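Local coordinates for protein salicylate 5-hydroxylase, large oxygenase component (Ralstonia sp., PDB 7C8Z) that hydroxylates salicylate at ring position 5 to give gentisate, as the iron- and [2Fe-2S]-containing oxygenase component of a multicomponent, NADH-dependent enzyme system, at residues R91-V96 with I103-N108; V109-G114 with W135-K140; R113-C118 with F129-Q134; Q144-R149 with F166-H171. All blocks are in the same frame, centred on the assembly; numbering follows the deposited sequence.

Interaction 1. Residues R91-V96 with I103-N108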
# COMPACT_ATOMS: atom_id res chain seq x y z
N ARG A 91 2.73 -18.24 -12.51
CA ARG A 91 2.29 -18.21 -13.90
C ARG A 91 0.80 -18.52 -13.95
O ARG A 91 0.37 -19.61 -13.54
CB ARG A 91 3.09 -19.19 -14.75
CG ARG A 91 4.51 -18.73 -14.97
CD ARG A 91 5.38 -19.83 -15.53
NE ARG A 91 5.18 -20.04 -16.96
CZ ARG A 91 5.85 -20.93 -17.67
NH1 ARG A 91 6.77 -21.69 -17.08
NH2 ARG A 91 5.61 -21.07 -18.97
N SER A 92 0.02 -17.56 -14.44
CA SER A 92 -1.42 -17.74 -14.57
C SER A 92 -1.73 -18.77 -15.65
O SER A 92 -1.18 -18.73 -16.75
CB SER A 92 -2.09 -16.41 -14.91
OG SER A 92 -3.45 -16.41 -14.53
N VAL A 93 -2.63 -19.71 -15.33
CA VAL A 93 -3.09 -20.72 -16.27
C VAL A 93 -4.61 -20.79 -16.19
O VAL A 93 -5.24 -20.27 -15.27
CB VAL A 93 -2.47 -22.10 -16.01
CG1 VAL A 93 -0.98 -22.08 -16.33
CG2 VAL A 93 -2.71 -22.54 -14.58
N ILE A 94 -5.20 -21.44 -17.19
CA ILE A 94 -6.64 -21.63 -17.30
C ILE A 94 -6.91 -23.12 -17.43
O ILE A 94 -6.31 -23.80 -18.28
CB ILE A 94 -7.21 -20.86 -18.51
CG1 ILE A 94 -6.74 -19.40 -18.47
CG2 ILE A 94 -8.74 -20.95 -18.54
CD1 ILE A 94 -6.81 -18.71 -19.80
N MET A 95 -7.81 -23.63 -16.58
CA MET A 95 -8.26 -25.01 -16.61
C MET A 95 -9.68 -25.02 -17.16
O MET A 95 -10.59 -24.47 -16.53
CB MET A 95 -8.21 -25.63 -15.22
CG MET A 95 -9.01 -26.92 -15.08
SD MET A 95 -9.15 -27.50 -13.38
CE MET A 95 -10.58 -26.58 -12.82
N VAL A 96 -9.87 -25.60 -18.34
CA VAL A 96 -11.16 -25.57 -19.02
C VAL A 96 -11.58 -26.98 -19.39
O VAL A 96 -10.76 -27.81 -19.79
CB VAL A 96 -11.12 -24.66 -20.27
CG1 VAL A 96 -10.10 -25.18 -21.28
CG2 VAL A 96 -12.51 -24.55 -20.89
N ILE A 103 -10.11 -32.37 -19.94
CA ILE A 103 -9.73 -31.13 -19.26
C ILE A 103 -8.42 -30.63 -19.86
O ILE A 103 -7.40 -31.33 -19.80
CB ILE A 103 -9.59 -31.33 -17.75
CG1 ILE A 103 -10.95 -31.68 -17.15
CG2 ILE A 103 -9.01 -30.09 -17.09
CD1 ILE A 103 -10.88 -32.09 -15.70
N ASN A 104 -8.45 -29.43 -20.42
CA ASN A 104 -7.25 -28.77 -20.93
C ASN A 104 -6.76 -27.73 -19.93
O ASN A 104 -7.55 -27.11 -19.21
CB ASN A 104 -7.51 -28.08 -22.27
CG ASN A 104 -8.44 -28.87 -23.18
OD1 ASN A 104 -8.47 -30.10 -23.13
ND2 ASN A 104 -9.19 -28.17 -24.02
N VAL A 105 -5.44 -27.55 -19.88
CA VAL A 105 -4.83 -26.50 -19.07
C VAL A 105 -3.84 -25.75 -19.95
O VAL A 105 -2.88 -26.35 -20.45
CB VAL A 105 -4.14 -27.05 -17.82
CG1 VAL A 105 -3.27 -25.97 -17.19
CG2 VAL A 105 -5.18 -27.54 -16.83
N VAL A 106 -4.08 -24.46 -20.14
CA VAL A 106 -3.25 -23.64 -21.01
C VAL A 106 -2.72 -22.45 -20.22
O VAL A 106 -3.28 -22.04 -19.21
CB VAL A 106 -4.01 -23.16 -22.26
CG1 VAL A 106 -4.56 -24.35 -23.03
CG2 VAL A 106 -5.12 -22.20 -21.86
N GLU A 107 -1.62 -21.88 -20.71
CA GLU A 107 -1.04 -20.72 -20.05
C GLU A 107 -1.81 -19.46 -20.43
O GLU A 107 -2.12 -19.24 -21.60
CB GLU A 107 0.44 -20.58 -20.42
CG GLU A 107 1.12 -19.40 -19.76
CD GLU A 107 2.62 -19.56 -19.66
OE1 GLU A 107 3.24 -18.85 -18.85
OE2 GLU A 107 3.18 -20.40 -20.41
N ASN A 108 -2.10 -18.63 -19.43
CA ASN A 108 -2.88 -17.40 -19.61
C ASN A 108 -2.01 -16.27 -20.15
O ASN A 108 -1.99 -15.18 -19.58
CB ASN A 108 -3.53 -16.99 -18.29
CG ASN A 108 -4.57 -15.89 -18.45
OD1 ASN A 108 -4.97 -15.54 -19.56
ND2 ASN A 108 -5.01 -15.32 -17.33
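The carboxylate of E107 is gripped by residues of two subunits. R91 takes it side-on with two nitrogens: NE of R91 bonds OE1 of E107 at 3.0 Å, and NH2 of R91 bonds OE2 of E107 at 2.9 Å. The NE bond lies in the guanidinium plane but comes to OE1 from above the carboxylate plane; the two flat groups are 45° apart. The E107 side chain is extended, with CG anti to the backbone N (chi1 -179°), and this carries the carboxylate back to R91. K403 and Q402 of the second subunit also bind this carboxylate, making the salt bridge part of the subunit interface. Both residues belong to an antiparallel beta hairpin of the Rieske domain, strands 91-97 and 103-107. I94 with V106 and V96 with N104 are hydrogen-bonded pairs; in the first, N of I94 reaches O of V106 at 2.9 Å. In the non-hydrogen-bonded pair M95 with V105, the side chains share a face of the sheet. CG of M95 also packs on CG2 of I103, 3.8 Å away. At the end of the hairpin, N of N108 bonds O of S92 at 2.8 Å. The N108 amide gives S92 OG a weak bond through ND2, while its OD1 accepts from the backbone N of C118. CD1 of I94 lies against that amide, 3.7 Å from OD1 of N108.

Interaction 2. Residues V109-G114 with W135-K140. With FES (Fe2/s2 (inorganic) cluster), chain I.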
# COMPACT_ATOMS: atom_id res chain seq x y z
N VAL A 109 -1.28 -16.53 -21.23
CA VAL A 109 -0.42 -15.54 -21.87
C VAL A 109 -0.62 -15.63 -23.37
O VAL A 109 -0.58 -16.72 -23.94
CB VAL A 109 1.07 -15.76 -21.52
CG1 VAL A 109 1.94 -14.76 -22.27
CG2 VAL A 109 1.29 -15.64 -20.03
N CYS A 110 -0.84 -14.48 -24.01
CA CYS A 110 -1.11 -14.51 -25.44
C CYS A 110 0.17 -14.69 -26.24
O CYS A 110 1.28 -14.38 -25.79
CB CYS A 110 -1.80 -13.24 -25.90
SG CYS A 110 -1.93 -13.22 -27.69
N ALA A 111 0.01 -15.18 -27.47
CA ALA A 111 1.14 -15.45 -28.34
C ALA A 111 1.60 -14.22 -29.11
O ALA A 111 2.77 -14.15 -29.49
CB ALA A 111 0.79 -16.57 -29.32
N HIS A 112 0.71 -13.26 -29.38
CA HIS A 112 1.12 -12.06 -30.09
C HIS A 112 2.10 -11.22 -29.28
O HIS A 112 3.30 -11.19 -29.57
CB HIS A 112 -0.11 -11.23 -30.48
CG HIS A 112 0.21 -9.99 -31.26
ND1 HIS A 112 -0.76 -9.08 -31.64
CD2 HIS A 112 1.38 -9.50 -31.74
CE1 HIS A 112 -0.19 -8.09 -32.31
NE2 HIS A 112 1.10 -8.32 -32.38
N ARG A 113 1.61 -10.57 -28.22
CA ARG A 113 2.48 -9.73 -27.40
C ARG A 113 2.34 -10.05 -25.92
O ARG A 113 2.47 -9.17 -25.07
CB ARG A 113 2.21 -8.25 -27.66
CG ARG A 113 2.75 -7.75 -28.99
CD ARG A 113 2.63 -6.23 -29.11
NE ARG A 113 2.06 -5.83 -30.39
CZ ARG A 113 1.44 -4.68 -30.60
NH1 ARG A 113 1.30 -3.80 -29.62
NH2 ARG A 113 0.94 -4.40 -31.80
N GLY A 114 2.09 -11.32 -25.60
CA GLY A 114 2.20 -11.80 -24.24
C GLY A 114 1.17 -11.27 -23.27
O GLY A 114 1.36 -11.40 -22.06
N TRP A 135 -6.96 -12.06 -31.17
CA TRP A 135 -6.48 -13.38 -31.57
C TRP A 135 -7.37 -14.44 -30.93
O TRP A 135 -7.69 -14.34 -29.74
CB TRP A 135 -5.02 -13.59 -31.17
CG TRP A 135 -4.03 -13.02 -32.15
CD1 TRP A 135 -4.24 -11.99 -33.01
CD2 TRP A 135 -2.68 -13.45 -32.35
NE1 TRP A 135 -3.11 -11.75 -33.75
CE2 TRP A 135 -2.13 -12.63 -33.36
CE3 TRP A 135 -1.87 -14.44 -31.78
CZ2 TRP A 135 -0.82 -12.77 -33.81
CZ3 TRP A 135 -0.57 -14.58 -32.23
CH2 TRP A 135 -0.05 -13.75 -33.24
N ASN A 136 -7.78 -15.43 -31.71
CA ASN A 136 -8.72 -16.45 -31.26
C ASN A 136 -8.02 -17.80 -31.15
O ASN A 136 -7.34 -18.23 -32.09
CB ASN A 136 -9.91 -16.55 -32.21
CG ASN A 136 -11.01 -17.47 -31.71
OD1 ASN A 136 -10.81 -18.68 -31.57
ND2 ASN A 136 -12.18 -16.91 -31.43
N TYR A 137 -8.20 -18.48 -30.01
CA TYR A 137 -7.61 -19.78 -29.73
C TYR A 137 -8.70 -20.78 -29.37
O TYR A 137 -9.69 -20.44 -28.70
CB TYR A 137 -6.63 -19.72 -28.55
CG TYR A 137 -5.55 -18.67 -28.65
CD1 TYR A 137 -5.79 -17.35 -28.30
CD2 TYR A 137 -4.27 -19.01 -29.07
CE1 TYR A 137 -4.79 -16.40 -28.38
CE2 TYR A 137 -3.27 -18.07 -29.15
CZ TYR A 137 -3.53 -16.77 -28.81
OH TYR A 137 -2.52 -15.84 -28.90
N SER A 138 -8.51 -22.03 -29.78
CA SER A 138 -9.35 -23.13 -29.32
C SER A 138 -9.26 -23.28 -27.80
O SER A 138 -8.33 -22.79 -27.15
CB SER A 138 -8.95 -24.44 -30.00
OG SER A 138 -7.68 -24.89 -29.57
N LEU A 139 -10.22 -24.01 -27.24
CA LEU A 139 -10.16 -24.35 -25.82
C LEU A 139 -9.00 -25.28 -25.49
O LEU A 139 -8.79 -25.58 -24.31
CB LEU A 139 -11.48 -24.98 -25.37
CG LEU A 139 -12.70 -24.05 -25.34
CD1 LEU A 139 -13.95 -24.82 -24.94
CD2 LEU A 139 -12.46 -22.87 -24.40
N LYS A 140 -8.25 -25.74 -26.49
CA LYS A 140 -7.03 -26.50 -26.27
C LYS A 140 -5.78 -25.64 -26.39
O LYS A 140 -4.67 -26.15 -26.15
CB LYS A 140 -6.94 -27.67 -27.26
CG LYS A 140 -8.09 -28.66 -27.16
CD LYS A 140 -7.87 -29.85 -28.07
CE LYS A 140 -7.82 -31.14 -27.27
NZ LYS A 140 -9.17 -31.52 -26.75
FE1 FES I . -2.20 -8.70 -29.60
FE2 FES I . -3.37 -10.95 -27.87
S1 FES I . -3.85 -10.13 -29.84
S2 FES I . -1.75 -9.52 -27.62
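A cluster ligand is itself laid on an indole: CB of H112 sits 3.5 Å from the centroid of the W135 six-membered ring, only 4° off the ring normal. This is a CH-pi contact over the face. The H112 imidazole continues past it as an offset stack, its plane 16° from that of the indole. CG of H112 is anti to the backbone N (chi1 -178°), which carries the imidazole past the rim of the six-membered ring on the CZ2 side and brings ND1 of H112 to FE1 of the cluster at 2.5 Å. The far nitrogen of H112, NE2, is hydrogen-bonded to E426 of the second subunit; with the iron at ND1, this probably fixes the ring's rotation. W135 also faces the cluster, with its CD1 3.7 Å from the bridging sulfide S1. The loop 109-114 is the first of the two ligand-bearing loops of the Rieske [2Fe-2S] fold. It supplies one cysteine and one histidine, and strand 135-137 of the small antiparallel sheet lies beside it. SG of C110 binds FE2 at 2.7 Å. The W135 six-membered ring stands oblique to this sulfur. Within the loop, the backbone N of H112 points to SG of C110 as an N-H...S bond, though the place of that sulfur is less sure. The Y137 hydroxyl reaches the loop as well. There N of A111 donates to OH of Y137 at 3.0 Å, a bond that also rests on a less certain atom. The methyl of A111 meets the edge of the indole, CB lying 3.8 Å from CZ3 of W135.

Interaction 3. Residues R113-C118 with F129-Q134. With FES (Fe2/s2 (inorganic) cluster), chain I.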
# COMPACT_ATOMS: atom_id res chain seq x y z
N ARG A 113 1.61 -10.57 -28.22
CA ARG A 113 2.48 -9.73 -27.40
C ARG A 113 2.34 -10.05 -25.92
O ARG A 113 2.47 -9.17 -25.07
CB ARG A 113 2.21 -8.25 -27.66
CG ARG A 113 2.75 -7.75 -28.99
CD ARG A 113 2.63 -6.23 -29.11
NE ARG A 113 2.06 -5.83 -30.39
CZ ARG A 113 1.44 -4.68 -30.60
NH1 ARG A 113 1.30 -3.80 -29.62
NH2 ARG A 113 0.94 -4.40 -31.80
N GLY A 114 2.09 -11.32 -25.60
CA GLY A 114 2.20 -11.80 -24.24
C GLY A 114 1.17 -11.27 -23.27
O GLY A 114 1.36 -11.40 -22.06
N MET A 115 0.07 -10.69 -23.75
CA MET A 115 -0.93 -10.14 -22.85
C MET A 115 -1.63 -11.25 -22.07
O MET A 115 -2.05 -12.26 -22.64
CB MET A 115 -1.95 -9.31 -23.62
CG MET A 115 -3.20 -9.00 -22.81
SD MET A 115 -4.01 -7.48 -23.33
CE MET A 115 -5.68 -8.05 -23.56
N ARG A 116 -1.77 -11.05 -20.77
CA ARG A 116 -2.54 -11.96 -19.92
C ARG A 116 -4.02 -11.71 -20.16
O ARG A 116 -4.63 -10.84 -19.53
CB ARG A 116 -2.14 -11.76 -18.46
CG ARG A 116 -2.56 -12.88 -17.55
CD ARG A 116 -2.57 -12.42 -16.13
NE ARG A 116 -1.30 -12.64 -15.46
CZ ARG A 116 -1.15 -12.59 -14.14
NH1 ARG A 116 -2.19 -12.31 -13.38
NH2 ARG A 116 0.05 -12.81 -13.59
N PHE A 117 -4.63 -12.49 -21.05
CA PHE A 117 -5.92 -12.14 -21.64
C PHE A 117 -7.12 -12.57 -20.80
O PHE A 117 -8.18 -11.94 -20.90
CB PHE A 117 -6.05 -12.74 -23.04
CG PHE A 117 -5.86 -14.23 -23.09
CD1 PHE A 117 -6.94 -15.08 -22.92
CD2 PHE A 117 -4.61 -14.78 -23.29
CE1 PHE A 117 -6.78 -16.45 -22.96
CE2 PHE A 117 -4.44 -16.15 -23.33
CZ PHE A 117 -5.52 -16.98 -23.16
N CYS A 118 -7.02 -13.61 -20.00
CA CYS A 118 -8.17 -14.09 -19.24
C CYS A 118 -8.23 -13.36 -17.91
O CYS A 118 -7.31 -13.46 -17.09
CB CYS A 118 -8.10 -15.60 -19.03
SG CYS A 118 -9.48 -16.30 -18.09
N PHE A 129 -9.84 -15.84 -26.31
CA PHE A 129 -9.54 -14.79 -27.27
C PHE A 129 -8.93 -13.60 -26.55
O PHE A 129 -9.33 -13.25 -25.43
CB PHE A 129 -10.79 -14.37 -28.06
CG PHE A 129 -11.58 -13.26 -27.44
CD1 PHE A 129 -12.46 -13.52 -26.40
CD2 PHE A 129 -11.45 -11.96 -27.89
CE1 PHE A 129 -13.19 -12.51 -25.82
CE2 PHE A 129 -12.18 -10.93 -27.32
CZ PHE A 129 -13.05 -11.21 -26.28
N CYS A 130 -7.95 -13.00 -27.19
CA CYS A 130 -7.36 -11.80 -26.65
C CYS A 130 -7.84 -10.59 -27.42
O CYS A 130 -7.69 -10.54 -28.66
CB CYS A 130 -5.84 -11.87 -26.70
SG CYS A 130 -5.07 -10.54 -25.77
N PRO A 131 -8.38 -9.59 -26.71
CA PRO A 131 -9.04 -8.46 -27.38
C PRO A 131 -8.10 -7.34 -27.78
O PRO A 131 -8.57 -6.41 -28.45
CB PRO A 131 -10.01 -7.97 -26.30
CG PRO A 131 -9.32 -8.27 -25.02
CD PRO A 131 -8.55 -9.55 -25.25
N TYR A 132 -6.83 -7.38 -27.40
CA TYR A 132 -5.90 -6.35 -27.86
C TYR A 132 -5.89 -6.29 -29.39
O TYR A 132 -6.05 -5.22 -29.98
CB TYR A 132 -4.50 -6.61 -27.31
CG TYR A 132 -3.60 -5.39 -27.28
CD1 TYR A 132 -4.02 -4.17 -27.82
CD2 TYR A 132 -2.33 -5.45 -26.72
CE1 TYR A 132 -3.20 -3.06 -27.80
CE2 TYR A 132 -1.50 -4.34 -26.69
CZ TYR A 132 -1.94 -3.14 -27.23
OH TYR A 132 -1.12 -2.04 -27.20
N HIS A 133 -5.71 -7.45 -30.04
CA HIS A 133 -5.84 -7.54 -31.49
C HIS A 133 -6.73 -8.72 -31.88
O HIS A 133 -6.72 -9.15 -33.04
CB HIS A 133 -4.47 -7.63 -32.14
CG HIS A 133 -3.55 -6.52 -31.73
ND1 HIS A 133 -2.94 -6.48 -30.50
CD2 HIS A 133 -3.16 -5.40 -32.38
CE1 HIS A 133 -2.20 -5.39 -30.41
NE2 HIS A 133 -2.32 -4.71 -31.54
N GLN A 134 -7.49 -9.26 -30.92
CA GLN A 134 -8.55 -10.23 -31.16
C GLN A 134 -8.02 -11.53 -31.77
O GLN A 134 -8.57 -12.05 -32.73
CB GLN A 134 -9.66 -9.63 -32.03
CG GLN A 134 -10.28 -8.39 -31.45
CD GLN A 134 -11.30 -8.70 -30.37
OE1 GLN A 134 -11.66 -9.86 -30.16
NE2 GLN A 134 -11.78 -7.66 -29.69
FE1 FES I . -2.20 -8.70 -29.60
FE2 FES I . -3.37 -10.95 -27.87
S1 FES I . -3.85 -10.13 -29.84
S2 FES I . -1.75 -9.52 -27.62
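M115 and C130 meet where the two ligand loops of the Rieske [2Fe-2S] domain close over the cluster. Residues 129-134 give the second cysteine and the second histidine. Metal bonds come first. SG of C130 binds FE2 at 2.7 Å, and ND1 of H133 binds FE1 at 2.5 Å. The ring of H133 has the bridging sulfide S1 near its plane, at the edge. Apolar contacts to the cysteine sulfur come from M115 and F117. CE of M115 reaches SG of C130 at 3.4 Å and CD of P131 at 3.7 Å. The M115 side chain starts anti to the backbone N (chi1 166°) and bends at its end, laying the methyl against both residues. CB of F117 lies 3.6 Å from SG of C130. SD of M115 stands oblique to the Y132 ring as a Met-aromatic contact. Charge and rings meet at the other end. The Y132 ring has CE1 of H133 over the centre of one face, 3.3 Å above its plane. The same CE1 lies over one face of the R113 guanidinium, offset toward the rim, with the guanidinium and H133 ring planes 55° apart. NH2 of R113 and NE2 of H133 do not bond each other; both are held by D240 of the second subunit, and NH2 of R113 is paired with E426 there too. This acidic pair would probably balance the arginine beside the iron-bound imidazole. R113 has at most a weak cation-pi attraction to Y132, its CZ 5.4 Å from the ring centroid.

Interaction 4. Residues Q144-R149 with F166-H171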
# COMPACT_ATOMS: atom_id res chain seq x y z
N GLN A 144 -6.56 -20.25 -33.64
CA GLN A 144 -7.53 -20.49 -34.70
C GLN A 144 -7.74 -19.30 -35.62
O GLN A 144 -8.13 -19.48 -36.77
CB GLN A 144 -8.88 -20.90 -34.12
CG GLN A 144 -8.89 -22.25 -33.47
CD GLN A 144 -10.19 -22.52 -32.75
OE1 GLN A 144 -10.87 -21.60 -32.30
NE2 GLN A 144 -10.56 -23.80 -32.65
N GLY A 145 -7.50 -18.08 -35.13
CA GLY A 145 -7.77 -16.91 -35.94
C GLY A 145 -6.85 -15.75 -35.64
O GLY A 145 -6.58 -15.43 -34.48
N VAL A 146 -6.35 -15.11 -36.70
CA VAL A 146 -5.52 -13.92 -36.59
C VAL A 146 -6.09 -12.88 -37.54
O VAL A 146 -6.01 -13.06 -38.77
CB VAL A 146 -4.05 -14.23 -36.92
CG1 VAL A 146 -3.24 -12.95 -37.05
CG2 VAL A 146 -3.44 -15.12 -35.85
N PRO A 147 -6.70 -11.81 -37.04
CA PRO A 147 -7.24 -10.78 -37.94
C PRO A 147 -6.15 -10.20 -38.83
O PRO A 147 -5.05 -9.87 -38.36
CB PRO A 147 -7.82 -9.74 -36.97
CG PRO A 147 -8.04 -10.47 -35.68
CD PRO A 147 -7.01 -11.55 -35.62
N PHE A 148 -6.45 -10.09 -40.12
CA PHE A 148 -5.57 -9.51 -41.13
C PHE A 148 -4.29 -10.31 -41.33
O PHE A 148 -3.32 -9.78 -41.90
CB PHE A 148 -5.20 -8.06 -40.83
CG PHE A 148 -6.31 -7.22 -40.28
CD1 PHE A 148 -7.60 -7.33 -40.76
CD2 PHE A 148 -6.06 -6.30 -39.27
CE1 PHE A 148 -8.62 -6.54 -40.26
CE2 PHE A 148 -7.07 -5.50 -38.76
CZ PHE A 148 -8.35 -5.63 -39.26
N ARG A 149 -4.27 -11.57 -40.89
CA ARG A 149 -3.12 -12.45 -41.11
C ARG A 149 -2.73 -12.44 -42.57
O ARG A 149 -1.55 -12.30 -42.93
CB ARG A 149 -3.51 -13.89 -40.71
CG ARG A 149 -2.37 -14.90 -40.67
CD ARG A 149 -2.10 -15.54 -42.03
NE ARG A 149 -1.54 -16.88 -41.92
CZ ARG A 149 -2.26 -18.00 -41.96
NH1 ARG A 149 -3.58 -17.95 -42.10
NH2 ARG A 149 -1.64 -19.17 -41.87
N PHE A 166 4.87 -17.55 -41.69
CA PHE A 166 4.26 -17.57 -40.36
C PHE A 166 3.18 -18.65 -40.34
O PHE A 166 2.26 -18.63 -41.17
CB PHE A 166 3.67 -16.20 -40.03
CG PHE A 166 2.89 -16.15 -38.76
CD1 PHE A 166 3.52 -15.86 -37.56
CD2 PHE A 166 1.52 -16.34 -38.76
CE1 PHE A 166 2.81 -15.79 -36.38
CE2 PHE A 166 0.79 -16.28 -37.58
CZ PHE A 166 1.44 -16.00 -36.39
N LYS A 167 3.28 -19.57 -39.39
CA LYS A 167 2.32 -20.66 -39.26
C LYS A 167 1.61 -20.57 -37.93
O LYS A 167 2.23 -20.31 -36.89
CB LYS A 167 3.03 -22.03 -39.33
CG LYS A 167 3.74 -22.35 -40.64
CD LYS A 167 4.34 -23.75 -40.59
CE LYS A 167 5.86 -23.73 -40.76
NZ LYS A 167 6.52 -24.87 -40.08
N LEU A 168 0.29 -20.77 -37.96
CA LEU A 168 -0.51 -20.74 -36.75
C LEU A 168 -0.06 -21.81 -35.78
O LEU A 168 -0.08 -21.62 -34.55
CB LEU A 168 -1.99 -20.90 -37.09
CG LEU A 168 -2.63 -19.91 -38.07
CD1 LEU A 168 -4.13 -19.86 -37.88
CD2 LEU A 168 -2.03 -18.52 -37.91
N GLU A 169 0.35 -22.97 -36.31
CA GLU A 169 0.76 -24.11 -35.50
C GLU A 169 1.84 -23.76 -34.48
O GLU A 169 1.98 -24.47 -33.48
CB GLU A 169 1.26 -25.24 -36.41
CG GLU A 169 0.19 -25.83 -37.33
CD GLU A 169 -0.04 -25.01 -38.58
OE1 GLU A 169 0.94 -24.47 -39.13
OE2 GLU A 169 -1.21 -24.90 -39.01
N GLU A 170 2.60 -22.70 -34.71
CA GLU A 170 3.75 -22.35 -33.88
C GLU A 170 3.50 -21.17 -32.96
O GLU A 170 4.44 -20.70 -32.31
CB GLU A 170 4.97 -22.05 -34.75
CG GLU A 170 5.38 -23.19 -35.64
CD GLU A 170 6.24 -22.74 -36.80
OE1 GLU A 170 7.04 -23.57 -37.29
OE2 GLU A 170 6.13 -21.57 -37.21
N HIS A 171 2.28 -20.64 -32.91
CA HIS A 171 1.99 -19.50 -32.06
C HIS A 171 0.65 -19.68 -31.35
O HIS A 171 -0.20 -18.80 -31.34
CB HIS A 171 2.04 -18.21 -32.86
CG HIS A 171 3.41 -17.90 -33.38
ND1 HIS A 171 3.88 -18.37 -34.59
CD2 HIS A 171 4.43 -17.19 -32.83
CE1 HIS A 171 5.11 -17.95 -34.77
NE2 HIS A 171 5.47 -17.23 -33.73
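The last strand of the small antiparallel sheet in the Rieske domain, 143-145, runs into a type II beta turn from V146 to R149, and this turn is met by the 166-171 segment with its short 3-10 stretch around 168-170. Q144 and G145 both face N136, a classic beta bulge that comes just before the turn. The turn is closed by N of R149 bonding O of V146 at 3.1 Å. From there the R149 side chain leaves with CG anti to the backbone N (chi1 -171°) and bends at chi2 (-86°), which brings its guanidinium beside L168. L168 lies over one face of this flat group. Its CD2 stands 4.0 Å above the plane, over the centre, and its CG lies 4.0 Å from NH2 of R149. The carbonyl O of F166 is at the guanidinium edge and in its plane, but this is a loose approach. The F166 ring has NE of R149 near its own plane, at the edge. The contact is therefore mainly van der Waals, with a leucine laid against a charged group at the protein surface. V146 adds an apolar touch through CG2, 4.2 Å from CD2 of L168, and V146 also packs on W135. Within 166-171, K167 and E170 form a salt bridge, and N of H171 bonds O of L168 at 3.0 Å. F166 and H171 both pack on the second subunit. The H171 ring has CE1 of F166 3.3 Å above one face, offset toward the rim.

Overall arrangement
Interactions 2 and 3 are two halves of one [2Fe-2S] site, with centres about 7 Å apart. They share R113 and G114, and N of C110 bonds O of M115 at 2.9 Å. H112 and H133 bind the same iron. Interaction 1 is the hairpin leading into the first ligand loop, its centre about 14 Å from that of interaction 3. It meets interaction 2 where ND2 of N104 bonds O of L139. Interaction 4 extends the small sheet beyond W135: N of Q144 bonds O of N136 at 2.7 Å. All four touch the second subunit. H133 packs on H243 there, a ligand of that subunit's mononuclear iron, consistent with electron transfer between subunits as in this family.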